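Local structure of uncharacterized protein (Pyrococcus horikoshii, 1ZJJ) at residues Lys117-Val122 and Thr139-Asn144; Lys85-Gly90 and Val106-Ala111; Ala146-Thr151 and Thr178-Ile183; Tyr76-Leu81 and Gln99-Gly104. The protein is probably a magnesium-dependent phosphatase of the haloacid dehalogenase superfamily, related to 4-nitrophenylphosphatases, although its natural substrate is not established. All coordinates share one frame; numbering follows the deposited sequence.

Contact 1 of 4, residues Lys117-Val122 and Thr139-Asn144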
loop_
_atom_site.group_PDB
_atom_site.type_symbol
_atom_site.label_atom_id
_atom_site.label_comp_id
_atom_site.label_asym_id
_atom_site.label_seq_id
_atom_site.Cartn_x
_atom_site.Cartn_y
_atom_site.Cartn_z
ATOM N N LYS B 117 21.833 0.444 3.166
ATOM C CA LYS B 117 22.333 1.333 4.216
ATOM C C LYS B 117 22.983 2.581 3.622
ATOM O O LYS B 117 23.021 3.623 4.258
ATOM C CB LYS B 117 23.357 0.580 5.081
ATOM C CG LYS B 117 23.107 0.636 6.585
ATOM C CD LYS B 117 22.969 2.055 7.082
ATOM C CE LYS B 117 23.010 2.058 8.590
ATOM N NZ LYS B 117 22.351 3.239 9.162
ATOM N N GLU B 118 23.505 2.466 2.405
ATOM C CA GLU B 118 24.152 3.605 1.758
ATOM C C GLU B 118 23.257 4.382 0.784
ATOM O O GLU B 118 23.693 5.358 0.176
ATOM C CB GLU B 118 25.429 3.150 1.033
ATOM C CG GLU B 118 26.559 2.724 1.964
ATOM C CD GLU B 118 26.336 1.369 2.628
ATOM O OE1 GLU B 118 26.242 0.349 1.920
ATOM O OE2 GLU B 118 26.252 1.315 3.872
ATOM N N VAL B 119 22.016 3.940 0.628
ATOM C CA VAL B 119 21.078 4.607 -0.277
ATOM C C VAL B 119 20.675 5.991 0.229
ATOM O O VAL B 119 20.305 6.143 1.392
ATOM C CB VAL B 119 19.789 3.773 -0.456
ATOM C CG1 VAL B 119 18.716 4.605 -1.169
ATOM C CG2 VAL B 119 20.097 2.512 -1.239
ATOM N N LYS B 120 20.739 6.995 -0.644
ATOM C CA LYS B 120 20.373 8.360 -0.267
ATOM C C LYS B 120 18.993 8.766 -0.803
ATOM O O LYS B 120 18.339 9.654 -0.248
ATOM C CB LYS B 120 21.428 9.352 -0.777
ATOM C CG LYS B 120 22.801 9.206 -0.130
ATOM C CD LYS B 120 22.736 9.497 1.363
ATOM C CE LYS B 120 24.088 9.302 2.042
ATOM N NZ LYS B 120 25.082 10.348 1.661
ATOM N N HIS B 121 18.560 8.115 -1.878
ATOM C CA HIS B 121 17.268 8.415 -2.492
ATOM C C HIS B 121 16.540 7.142 -2.918
ATOM O O HIS B 121 17.134 6.253 -3.531
ATOM C CB HIS B 121 17.461 9.298 -3.734
ATOM C CG HIS B 121 18.287 10.523 -3.494
ATOM N ND1 HIS B 121 17.864 11.567 -2.699
ATOM C CD2 HIS B 121 19.518 10.874 -3.945
ATOM C CE1 HIS B 121 18.793 12.505 -2.670
ATOM N NE2 HIS B 121 19.808 12.107 -3.419
ATOM N N VAL B 122 15.254 7.057 -2.587
ATOM C CA VAL B 122 14.437 5.919 -2.987
ATOM C C VAL B 122 13.384 6.453 -3.956
ATOM O O VAL B 122 12.614 7.349 -3.612
ATOM C CB VAL B 122 13.737 5.259 -1.788
ATOM C CG1 VAL B 122 12.834 4.136 -2.280
ATOM C CG2 VAL B 122 14.774 4.712 -0.815
ATOM N N THR B 139 11.874 0.424 2.390
ATOM C CA THR B 139 11.450 0.857 3.710
ATOM C C THR B 139 12.659 1.072 4.621
ATOM O O THR B 139 12.754 2.085 5.318
ATOM C CB THR B 139 10.498 -0.188 4.347
ATOM O OG1 THR B 139 9.268 -0.211 3.615
ATOM C CG2 THR B 139 10.210 0.142 5.799
ATOM N N LEU B 140 13.580 0.114 4.617
ATOM C CA LEU B 140 14.776 0.221 5.445
ATOM C C LEU B 140 15.565 1.467 5.062
ATOM O O LEU B 140 16.009 2.216 5.927
ATOM C CB LEU B 140 15.653 -1.028 5.283
ATOM C CG LEU B 140 15.114 -2.310 5.934
ATOM C CD1 LEU B 140 15.971 -3.500 5.554
ATOM C CD2 LEU B 140 15.087 -2.133 7.443
ATOM N N ALA B 141 15.713 1.698 3.762
ATOM C CA ALA B 141 16.456 2.859 3.275
ATOM C C ALA B 141 15.773 4.178 3.641
ATOM O O ALA B 141 16.404 5.083 4.179
ATOM C CB ALA B 141 16.637 2.757 1.770
ATOM N N ILE B 142 14.476 4.289 3.357
ATOM C CA ILE B 142 13.738 5.511 3.683
ATOM C C ILE B 142 13.783 5.777 5.193
ATOM O O ILE B 142 13.887 6.932 5.622
ATOM C CB ILE B 142 12.269 5.417 3.228
ATOM C CG1 ILE B 142 12.206 5.404 1.698
ATOM C CG2 ILE B 142 11.467 6.580 3.813
ATOM C CD1 ILE B 142 10.823 5.080 1.146
ATOM N N ARG B 143 13.694 4.712 5.992
ATOM C CA ARG B 143 13.754 4.840 7.449
ATOM C C ARG B 143 15.147 5.246 7.904
ATOM O O ARG B 143 15.332 5.767 9.005
ATOM C CB ARG B 143 13.369 3.515 8.116
ATOM C CG ARG B 143 11.941 3.513 8.553
ATOM C CD ARG B 143 11.462 2.158 8.933
ATOM N NE ARG B 143 10.029 2.229 9.158
ATOM C CZ ARG B 143 9.474 2.814 10.209
ATOM N NH1 ARG B 143 10.229 3.375 11.142
ATOM N NH2 ARG B 143 8.154 2.847 10.315
ATOM N N ASN B 144 16.127 4.989 7.053
ATOM C CA ASN B 144 17.505 5.344 7.361
ATOM C C ASN B 144 17.829 6.770 6.906
ATOM O O ASN B 144 18.980 7.217 6.968
ATOM C CB ASN B 144 18.459 4.358 6.700
ATOM C CG ASN B 144 19.886 4.520 7.181
ATOM O OD1 ASN B 144 20.141 4.586 8.384
ATOM N ND2 ASN B 144 20.826 4.566 6.246
HETATM O O HOH W 1 23.225 5.501 7.443
HETATM O O HOH W 2 19.890 4.148 3.561
#
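Polar contacts gather at the end of helix 132-143. The K117 chain leaves a short 3-10 turn pointing away from the helix, but a bend at chi2 (-54°) swings the amine back, and NZ donates to N144 OD1 at 2.7 Å. The ammonium sits above the plane of the amide carbonyl, and the lysine chain crosses the asparagine at about a right angle. N144 CG lies anti to its backbone N (chi1 -170°), which turns the amide toward 117-122. Its ND2 gives one N-H to a water that also takes a bond from K117 NZ, and the other to a second water that donates to V119 O at 3.0 Å. An alanine at this position would remove the amide and would probably leave K117 NZ and both bridging waters without their tie to the helix end.

The apolar part belongs to the beta-alpha-beta unit of strand 121-124, helix 132-143 and strand 147-150, where the helix packs on the sheet. A141, small enough to let the backbones approach, places CB 3.7 Å from V122 CG2 and 4.0 Å from V119 CB. V122 CG2 also meets I142 CG1 at 3.7 Å, the two branched side chains crossing at about a right angle.

Contact 2 of 4, residues Lys85-Gly90 and Val106-Ala111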
loop_
_atom_site.group_PDB
_atom_site.type_symbol
_atom_site.label_atom_id
_atom_site.label_comp_id
_atom_site.label_asym_id
_atom_site.label_seq_id
_atom_site.Cartn_x
_atom_site.Cartn_y
_atom_site.Cartn_z
ATOM N N LYS B 85 23.411 7.890 -3.953
ATOM C CA LYS B 85 22.974 6.630 -4.544
ATOM C C LYS B 85 21.465 6.441 -4.473
ATOM O O LYS B 85 20.818 6.820 -3.505
ATOM C CB LYS B 85 23.706 5.462 -3.897
ATOM C CG LYS B 85 25.168 5.456 -4.251
ATOM C CD LYS B 85 25.931 4.652 -3.237
ATOM C CE LYS B 85 26.590 3.441 -3.860
ATOM N NZ LYS B 85 27.405 2.715 -2.857
ATOM N N ILE B 86 20.930 5.850 -5.531
ATOM C CA ILE B 86 19.499 5.622 -5.692
ATOM C C ILE B 86 19.089 4.152 -5.683
ATOM O O ILE B 86 19.770 3.290 -6.267
ATOM C CB ILE B 86 19.013 6.217 -7.054
ATOM C CG1 ILE B 86 19.504 7.660 -7.186
ATOM C CG2 ILE B 86 17.467 6.131 -7.160
ATOM C CD1 ILE B 86 19.415 8.236 -8.605
ATOM N N PHE B 87 17.965 3.876 -5.032
ATOM C CA PHE B 87 17.402 2.536 -5.035
ATOM C C PHE B 87 16.097 2.732 -5.802
ATOM O O PHE B 87 15.297 3.598 -5.456
ATOM C CB PHE B 87 17.096 2.038 -3.628
ATOM C CG PHE B 87 16.492 0.666 -3.606
ATOM C CD1 PHE B 87 17.240 -0.443 -3.999
ATOM C CD2 PHE B 87 15.164 0.479 -3.236
ATOM C CE1 PHE B 87 16.674 -1.722 -4.023
ATOM C CE2 PHE B 87 14.584 -0.790 -3.255
ATOM C CZ PHE B 87 15.341 -1.895 -3.651
ATOM N N VAL B 88 15.883 1.940 -6.842
ATOM C CA VAL B 88 14.687 2.096 -7.649
ATOM C C VAL B 88 13.700 0.942 -7.640
ATOM O O VAL B 88 14.080 -0.228 -7.685
ATOM C CB VAL B 88 15.056 2.349 -9.124
ATOM C CG1 VAL B 88 13.792 2.497 -9.964
ATOM C CG2 VAL B 88 15.936 3.580 -9.234
ATOM N N ILE B 89 12.422 1.299 -7.584
ATOM C CA ILE B 89 11.332 0.337 -7.659
ATOM C C ILE B 89 10.560 0.834 -8.870
ATOM O O ILE B 89 9.959 1.912 -8.831
ATOM C CB ILE B 89 10.425 0.362 -6.412
ATOM C CG1 ILE B 89 11.109 -0.395 -5.263
ATOM C CG2 ILE B 89 9.060 -0.264 -6.748
ATOM C CD1 ILE B 89 10.380 -0.303 -3.928
ATOM N N GLY B 90 10.615 0.077 -9.959
ATOM C CA GLY B 90 9.918 0.499 -11.158
ATOM C C GLY B 90 10.389 -0.217 -12.403
ATOM O O GLY B 90 11.197 -1.147 -12.328
ATOM N N VAL B 106 21.865 1.476 -6.551
ATOM C CA VAL B 106 22.115 0.314 -5.706
ATOM C C VAL B 106 21.148 -0.765 -6.191
ATOM O O VAL B 106 19.926 -0.591 -6.117
ATOM C CB VAL B 106 21.825 0.616 -4.215
ATOM C CG1 VAL B 106 21.996 -0.657 -3.382
ATOM C CG2 VAL B 106 22.763 1.704 -3.710
ATOM N N THR B 107 21.688 -1.868 -6.700
ATOM C CA THR B 107 20.858 -2.956 -7.207
ATOM C C THR B 107 20.281 -3.795 -6.074
ATOM O O THR B 107 20.693 -3.667 -4.921
ATOM C CB THR B 107 21.659 -3.900 -8.112
ATOM O OG1 THR B 107 22.602 -4.624 -7.314
ATOM C CG2 THR B 107 22.393 -3.111 -9.189
ATOM N N LEU B 108 19.324 -4.654 -6.411
ATOM C CA LEU B 108 18.710 -5.526 -5.416
ATOM C C LEU B 108 19.765 -6.414 -4.782
ATOM O O LEU B 108 19.745 -6.654 -3.578
ATOM C CB LEU B 108 17.643 -6.416 -6.056
ATOM C CG LEU B 108 16.196 -6.215 -5.602
ATOM C CD1 LEU B 108 15.321 -7.280 -6.251
ATOM C CD2 LEU B 108 16.099 -6.305 -4.085
ATOM N N ASP B 109 20.686 -6.905 -5.602
ATOM C CA ASP B 109 21.732 -7.787 -5.098
ATOM C C ASP B 109 22.650 -7.074 -4.117
ATOM O O ASP B 109 22.989 -7.622 -3.065
ATOM C CB ASP B 109 22.553 -8.359 -6.250
ATOM C CG ASP B 109 22.914 -9.810 -6.026
ATOM O OD1 ASP B 109 21.983 -10.644 -5.995
ATOM O OD2 ASP B 109 24.114 -10.116 -5.869
ATOM N N GLU B 110 23.062 -5.858 -4.467
ATOM C CA GLU B 110 23.925 -5.081 -3.589
ATOM C C GLU B 110 23.143 -4.800 -2.307
ATOM O O GLU B 110 23.702 -4.824 -1.213
ATOM C CB GLU B 110 24.342 -3.780 -4.282
ATOM C CG GLU B 110 25.097 -4.024 -5.582
ATOM C CD GLU B 110 25.453 -2.745 -6.316
ATOM O OE1 GLU B 110 24.572 -1.868 -6.454
ATOM O OE2 GLU B 110 26.610 -2.626 -6.767
ATOM N N ALA B 111 21.839 -4.563 -2.451
ATOM C CA ALA B 111 20.973 -4.301 -1.304
ATOM C C ALA B 111 20.965 -5.509 -0.367
ATOM O O ALA B 111 21.016 -5.360 0.857
ATOM C CB ALA B 111 19.546 -3.996 -1.773
HETATM O O HOH W 3 17.509 -0.369 -7.355
#
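A capping box opens helix 108-115, whose lead-in at V106 lies beside strand 86-89, an outermost strand of the four-stranded parallel sheet. T107, the N-cap residue, accepts from E110 N through OG1 at 3.1 Å, and E110 returns the bond, OE1 taking T107 N on its anti lone pair at 2.9 Å. Threonine and glutamate suit these places because each side chain reaches the other's backbone N-H.

One residue earlier, V106 N donates to I86 O at 2.8 Å, lying in the carbonyl plane with an N-H...O angle of 160°. A water carries the link further, donating to V106 O and accepting from V88 N. V106 CG2 rests 3.9 Å from K85 CB, so the lysine's first carbon serves as an apolar surface while its amine lies farther off. F87 CG is anti to the backbone N (chi1 179°), carrying the ring beside the helix start, with V106 O at its edge, 3.4 Å from CD1, and L108 CD2 more loosely at the same rim. A111 CB approaches CE1 obliquely at 4.3 Å.

Both backbone polar atoms of buried V106 thus have partners, and the lead-in is fixed to strand 86-89 by one direct and one water-mediated bond.

Contact 3 of 4, residues Ala146-Thr151 and Thr178-Ile183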
loop_
_atom_site.group_PDB
_atom_site.type_symbol
_atom_site.label_atom_id
_atom_site.label_comp_id
_atom_site.label_asym_id
_atom_site.label_seq_id
_atom_site.Cartn_x
_atom_site.Cartn_y
_atom_site.Cartn_z
ATOM N N ALA B 146 16.780 8.025 3.703
ATOM C CA ALA B 146 16.749 8.184 2.254
ATOM C C ALA B 146 15.508 8.944 1.824
ATOM O O ALA B 146 14.444 8.784 2.419
ATOM C CB ALA B 146 16.769 6.826 1.578
ATOM N N THR B 147 15.644 9.765 0.788
ATOM C CA THR B 147 14.507 10.522 0.273
ATOM C C THR B 147 13.463 9.524 -0.243
ATOM O O THR B 147 13.810 8.490 -0.808
ATOM C CB THR B 147 14.927 11.443 -0.895
ATOM O OG1 THR B 147 16.131 12.142 -0.551
ATOM C CG2 THR B 147 13.831 12.461 -1.183
ATOM N N PHE B 148 12.190 9.834 -0.029
ATOM C CA PHE B 148 11.092 8.983 -0.474
ATOM C C PHE B 148 10.435 9.758 -1.619
ATOM O O PHE B 148 9.750 10.754 -1.390
ATOM C CB PHE B 148 10.119 8.768 0.696
ATOM C CG PHE B 148 8.908 7.917 0.376
ATOM C CD1 PHE B 148 8.780 7.249 -0.840
ATOM C CD2 PHE B 148 7.893 7.779 1.323
ATOM C CE1 PHE B 148 7.648 6.455 -1.107
ATOM C CE2 PHE B 148 6.762 6.990 1.069
ATOM C CZ PHE B 148 6.638 6.329 -0.143
ATOM N N ILE B 149 10.686 9.310 -2.847
ATOM C CA ILE B 149 10.153 9.953 -4.055
ATOM C C ILE B 149 9.227 9.032 -4.852
ATOM O O ILE B 149 9.597 7.905 -5.191
ATOM C CB ILE B 149 11.300 10.381 -4.999
ATOM C CG1 ILE B 149 12.272 11.292 -4.255
ATOM C CG2 ILE B 149 10.734 11.091 -6.233
ATOM C CD1 ILE B 149 13.649 11.362 -4.899
ATOM N N GLY B 150 8.029 9.521 -5.157
ATOM C CA GLY B 150 7.079 8.738 -5.928
ATOM C C GLY B 150 6.888 9.376 -7.292
ATOM O O GLY B 150 6.702 10.583 -7.377
ATOM N N THR B 151 6.934 8.588 -8.364
ATOM C CA THR B 151 6.777 9.168 -9.693
ATOM C C THR B 151 5.403 9.779 -9.941
ATOM O O THR B 151 5.302 10.841 -10.546
ATOM C CB THR B 151 7.068 8.140 -10.821
ATOM O OG1 THR B 151 6.155 7.041 -10.729
ATOM C CG2 THR B 151 8.500 7.631 -10.719
ATOM N N THR B 178 6.891 3.250 6.211
ATOM C CA THR B 178 7.939 4.190 6.619
ATOM C C THR B 178 7.448 5.316 7.508
ATOM O O THR B 178 8.227 5.917 8.250
ATOM C CB THR B 178 8.604 4.854 5.402
ATOM O OG1 THR B 178 7.659 5.723 4.757
ATOM C CG2 THR B 178 9.089 3.810 4.418
ATOM N N ASN B 179 6.157 5.612 7.418
ATOM C CA ASN B 179 5.567 6.692 8.189
ATOM C C ASN B 179 6.158 8.016 7.698
ATOM O O ASN B 179 6.183 9.011 8.415
ATOM C CB ASN B 179 5.846 6.485 9.679
ATOM C CG ASN B 179 4.953 7.321 10.553
ATOM O OD1 ASN B 179 3.915 6.863 11.019
ATOM N ND2 ASN B 179 5.359 8.564 10.795
ATOM N N VAL B 180 6.638 8.008 6.461
ATOM C CA VAL B 180 7.216 9.188 5.836
ATOM C C VAL B 180 6.322 9.646 4.678
ATOM O O VAL B 180 5.824 8.829 3.908
ATOM C CB VAL B 180 8.629 8.887 5.290
ATOM C CG1 VAL B 180 9.105 10.028 4.400
ATOM C CG2 VAL B 180 9.590 8.682 6.449
ATOM N N GLU B 181 6.129 10.954 4.566
ATOM C CA GLU B 181 5.298 11.530 3.512
ATOM C C GLU B 181 6.111 11.610 2.220
ATOM O O GLU B 181 7.075 12.360 2.137
ATOM C CB GLU B 181 4.848 12.926 3.937
ATOM C CG GLU B 181 3.697 13.487 3.138
ATOM C CD GLU B 181 2.445 12.646 3.283
ATOM O OE1 GLU B 181 2.049 12.361 4.435
ATOM O OE2 GLU B 181 1.857 12.275 2.247
ATOM N N PRO B 182 5.721 10.847 1.187
ATOM C CA PRO B 182 6.465 10.873 -0.078
ATOM C C PRO B 182 6.369 12.169 -0.871
ATOM O O PRO B 182 5.383 12.897 -0.779
ATOM C CB PRO B 182 5.860 9.717 -0.858
ATOM C CG PRO B 182 4.413 9.772 -0.436
ATOM C CD PRO B 182 4.522 9.995 1.075
ATOM N N ILE B 183 7.408 12.445 -1.649
ATOM C CA ILE B 183 7.419 13.611 -2.519
ATOM C C ILE B 183 6.917 13.030 -3.841
ATOM O O ILE B 183 7.617 12.239 -4.475
ATOM C CB ILE B 183 8.842 14.154 -2.683
ATOM C CG1 ILE B 183 9.321 14.738 -1.354
ATOM C CG2 ILE B 183 8.885 15.210 -3.768
ATOM C CD1 ILE B 183 10.760 15.182 -1.368
#
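I149 and I183 form a parallel beta bridge, their CA atoms 4.8 Å apart, held from both sides of I183: its N donates to F148 O at 2.9 Å, nearly straight, and its O accepts from G150 N at 2.8 Å, with that donor above the carbonyl plane. Taken end to end, 178-183 runs 70° from strand 147-150, and the pairing is confined to its last residue.

F148 carries the side-chain contact. Its CG is anti to the backbone N (chi1 179°), laying the ring alongside P182, whose CB stands over the ring centre, 3.4 Å from the centroid and 8° off the normal. This is a CH-pi contact, and proline suits it because its rigid ring presents C-H groups squarely to the aromatic face. V180 meets the rim instead: CG1 lies in the ring plane, 4.0 Å from CD2, and V180 O is also at the edge.

Strands 147-150 and 183-184 are neighbours in the parallel sheet, the latter at its edge, and helix 167-178 leads to the second of them. As that helix ends, T178 OG1 accepts from V180 N in an ST turn and is also bonded to L174 O, so the hydroxyl ties the ST turn to the last turn of the helix. From the bridge, the I183 side chain reaches back, CD1 to T147 CG2 at 4.1 Å, methyl against methyl, while T147 OG1 bonds to H121 on the neighbouring strand.

Contact 4 of 4, residues Tyr76-Leu81 and Gln99-Gly104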
loop_
_atom_site.group_PDB
_atom_site.type_symbol
_atom_site.label_atom_id
_atom_site.label_comp_id
_atom_site.label_asym_id
_atom_site.label_seq_id
_atom_site.Cartn_x
_atom_site.Cartn_y
_atom_site.Cartn_z
ATOM N N TYR B 76 13.585 16.779 -11.478
ATOM C CA TYR B 76 13.336 17.290 -10.135
ATOM C C TYR B 76 14.551 17.011 -9.241
ATOM O O TYR B 76 15.043 17.901 -8.544
ATOM C CB TYR B 76 12.101 16.620 -9.526
ATOM C CG TYR B 76 11.905 16.986 -8.076
ATOM C CD1 TYR B 76 11.366 18.222 -7.713
ATOM C CD2 TYR B 76 12.342 16.133 -7.062
ATOM C CE1 TYR B 76 11.278 18.600 -6.374
ATOM C CE2 TYR B 76 12.258 16.500 -5.726
ATOM C CZ TYR B 76 11.729 17.734 -5.389
ATOM O OH TYR B 76 11.668 18.099 -4.065
ATOM N N MET B 77 15.020 15.764 -9.263
ATOM C CA MET B 77 16.167 15.355 -8.458
ATOM C C MET B 77 17.405 16.186 -8.788
ATOM O O MET B 77 18.093 16.672 -7.895
ATOM C CB MET B 77 16.453 13.865 -8.681
ATOM C CG MET B 77 15.319 12.967 -8.204
ATOM S SD MET B 77 15.500 11.238 -8.667
ATOM C CE MET B 77 16.629 10.689 -7.386
ATOM N N SER B 78 17.675 16.354 -10.077
ATOM C CA SER B 78 18.825 17.121 -10.522
ATOM C C SER B 78 18.788 18.569 -10.026
ATOM O O SER B 78 19.801 19.116 -9.580
ATOM C CB SER B 78 18.891 17.103 -12.048
ATOM O OG SER B 78 20.126 17.612 -12.509
ATOM N N LYS B 79 17.610 19.178 -10.095
ATOM C CA LYS B 79 17.437 20.566 -9.692
ATOM C C LYS B 79 17.306 20.847 -8.200
ATOM O O LYS B 79 17.794 21.871 -7.726
ATOM C CB LYS B 79 16.211 21.150 -10.400
ATOM C CG LYS B 79 16.001 22.632 -10.165
ATOM C CD LYS B 79 14.811 23.148 -10.962
ATOM C CE LYS B 79 14.828 24.663 -11.012
ATOM N NZ LYS B 79 13.597 25.231 -11.626
ATOM N N HIS B 80 16.679 19.939 -7.459
ATOM C CA HIS B 80 16.426 20.174 -6.042
ATOM C C HIS B 80 17.041 19.257 -4.987
ATOM O O HIS B 80 16.822 19.474 -3.801
ATOM C CB HIS B 80 14.909 20.213 -5.818
ATOM C CG HIS B 80 14.202 21.236 -6.647
ATOM N ND1 HIS B 80 14.382 22.592 -6.469
ATOM C CD2 HIS B 80 13.324 21.107 -7.672
ATOM C CE1 HIS B 80 13.646 23.252 -7.346
ATOM N NE2 HIS B 80 12.995 22.373 -8.089
ATOM N N LEU B 81 17.795 18.238 -5.381
ATOM C CA LEU B 81 18.366 17.350 -4.375
ATOM C C LEU B 81 19.871 17.217 -4.522
ATOM O O LEU B 81 20.445 17.644 -5.524
ATOM C CB LEU B 81 17.710 15.969 -4.460
ATOM C CG LEU B 81 16.180 15.930 -4.347
ATOM C CD1 LEU B 81 15.692 14.503 -4.612
ATOM C CD2 LEU B 81 15.731 16.402 -2.962
ATOM N N GLN B 99 19.566 6.116 -14.238
ATOM C CA GLN B 99 20.924 5.823 -14.680
ATOM C C GLN B 99 21.503 7.084 -15.319
ATOM O O GLN B 99 22.679 7.400 -15.132
ATOM C CB GLN B 99 20.928 4.671 -15.690
ATOM C CG GLN B 99 20.433 3.358 -15.108
ATOM C CD GLN B 99 20.450 2.212 -16.104
ATOM O OE1 GLN B 99 20.054 2.370 -17.257
ATOM N NE2 GLN B 99 20.890 1.044 -15.653
ATOM N N ALA B 100 20.662 7.807 -16.056
ATOM C CA ALA B 100 21.073 9.036 -16.719
ATOM C C ALA B 100 21.571 10.093 -15.732
ATOM O O ALA B 100 22.402 10.931 -16.084
ATOM C CB ALA B 100 19.920 9.590 -17.538
ATOM N N LEU B 101 21.051 10.073 -14.507
ATOM C CA LEU B 101 21.488 11.030 -13.497
ATOM C C LEU B 101 22.965 10.790 -13.208
ATOM O O LEU B 101 23.716 11.716 -12.889
ATOM C CB LEU B 101 20.683 10.862 -12.204
ATOM C CG LEU B 101 19.402 11.681 -12.049
ATOM C CD1 LEU B 101 18.680 11.278 -10.768
ATOM C CD2 LEU B 101 19.747 13.158 -12.026
ATOM N N GLY B 102 23.375 9.532 -13.325
ATOM C CA GLY B 102 24.760 9.183 -13.081
ATOM C C GLY B 102 25.132 9.197 -11.613
ATOM O O GLY B 102 26.310 9.181 -11.274
ATOM N N TRP B 103 24.135 9.213 -10.735
ATOM C CA TRP B 103 24.388 9.236 -9.299
ATOM C C TRP B 103 24.764 7.869 -8.743
ATOM O O TRP B 103 25.303 7.762 -7.637
ATOM C CB TRP B 103 23.155 9.770 -8.557
ATOM C CG TRP B 103 22.882 11.234 -8.796
ATOM C CD1 TRP B 103 23.562 12.076 -9.631
ATOM C CD2 TRP B 103 21.840 12.020 -8.197
ATOM N NE1 TRP B 103 23.008 13.336 -9.590
ATOM C CE2 TRP B 103 21.950 13.329 -8.721
ATOM C CE3 TRP B 103 20.822 11.742 -7.271
ATOM C CZ2 TRP B 103 21.082 14.359 -8.345
ATOM C CZ3 TRP B 103 19.959 12.767 -6.899
ATOM C CH2 TRP B 103 20.096 14.061 -7.438
ATOM N N GLY B 104 24.487 6.823 -9.514
ATOM C CA GLY B 104 24.791 5.481 -9.064
ATOM C C GLY B 104 23.566 4.804 -8.478
ATOM O O GLY B 104 22.914 5.338 -7.573
#
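Helix 92-101 closes with L101, the first residue of 99-104 to meet the other helix. Its two methyls divide the work: CD1 lies 3.8 Å from M77 SD, and CD2 is 4.0 Å from S78 CB. The leucine and methionine chains cross at about a right angle. Methionine suits this place because its flexible chain bends at chi3 (81°), bringing CE within 4.0 Å of both L101 CD1 and the indole atom W103 CZ3. The small S78 lets the leucine come close to the helix backbone.

At G102 the chain leaves the helix with positive phi, a conformation easy for a residue without a side chain, and the turn brings W103 back beside L101. L101 CD1 stands over one face of the indole, displaced toward its rim. The six-membered ring of W103 points at helix 69-80: CH2 comes 3.3 Å from M77 O, which lies at the ring edge near its plane. That carbonyl accepts the helical bond from L81 N, and the indole adds a C-H edge contact to it. CH2 touches M77 CB at 3.9 Å and L81 CB at 4.3 Å. An alanine in place of W103 would take away the indole and would probably loosen the apolar seam between the two helix ends, leaving M77 and L81 less well packed.

G104 then carries the chain back to the sheet, its backbone bonded to I86, while H121 meets the W103 ring. Two helix C-termini pack side by side on one face of a parallel sheet, an alpha/beta layer in which strand 86-89 comes between the helices in sequence.

How the contacts relate
Contacts 1, 2 and 3 follow the four-stranded parallel sheet from edge to edge: H121 of contact 1 bonds to F87 of contact 2, and V122 to T147 of contact 3. Contacts 1 and 2 are largely buried, with V119 packing on V106 between them; contact 3 is partly buried, and contact 4 lies nearer the surface. Contact 4 packs on the opposite sheet face from helix 132-143, meeting contact 2 through I86 and contact 3 through I149. Chemistry follows place: backbone bonds tie strand 86-89 to a helix lead-in in contact 2 and pair two strands in contact 3, a lysine-asparagine bond and waters finish the exposed end of contact 1, and contact 4 relies on apolar side chains.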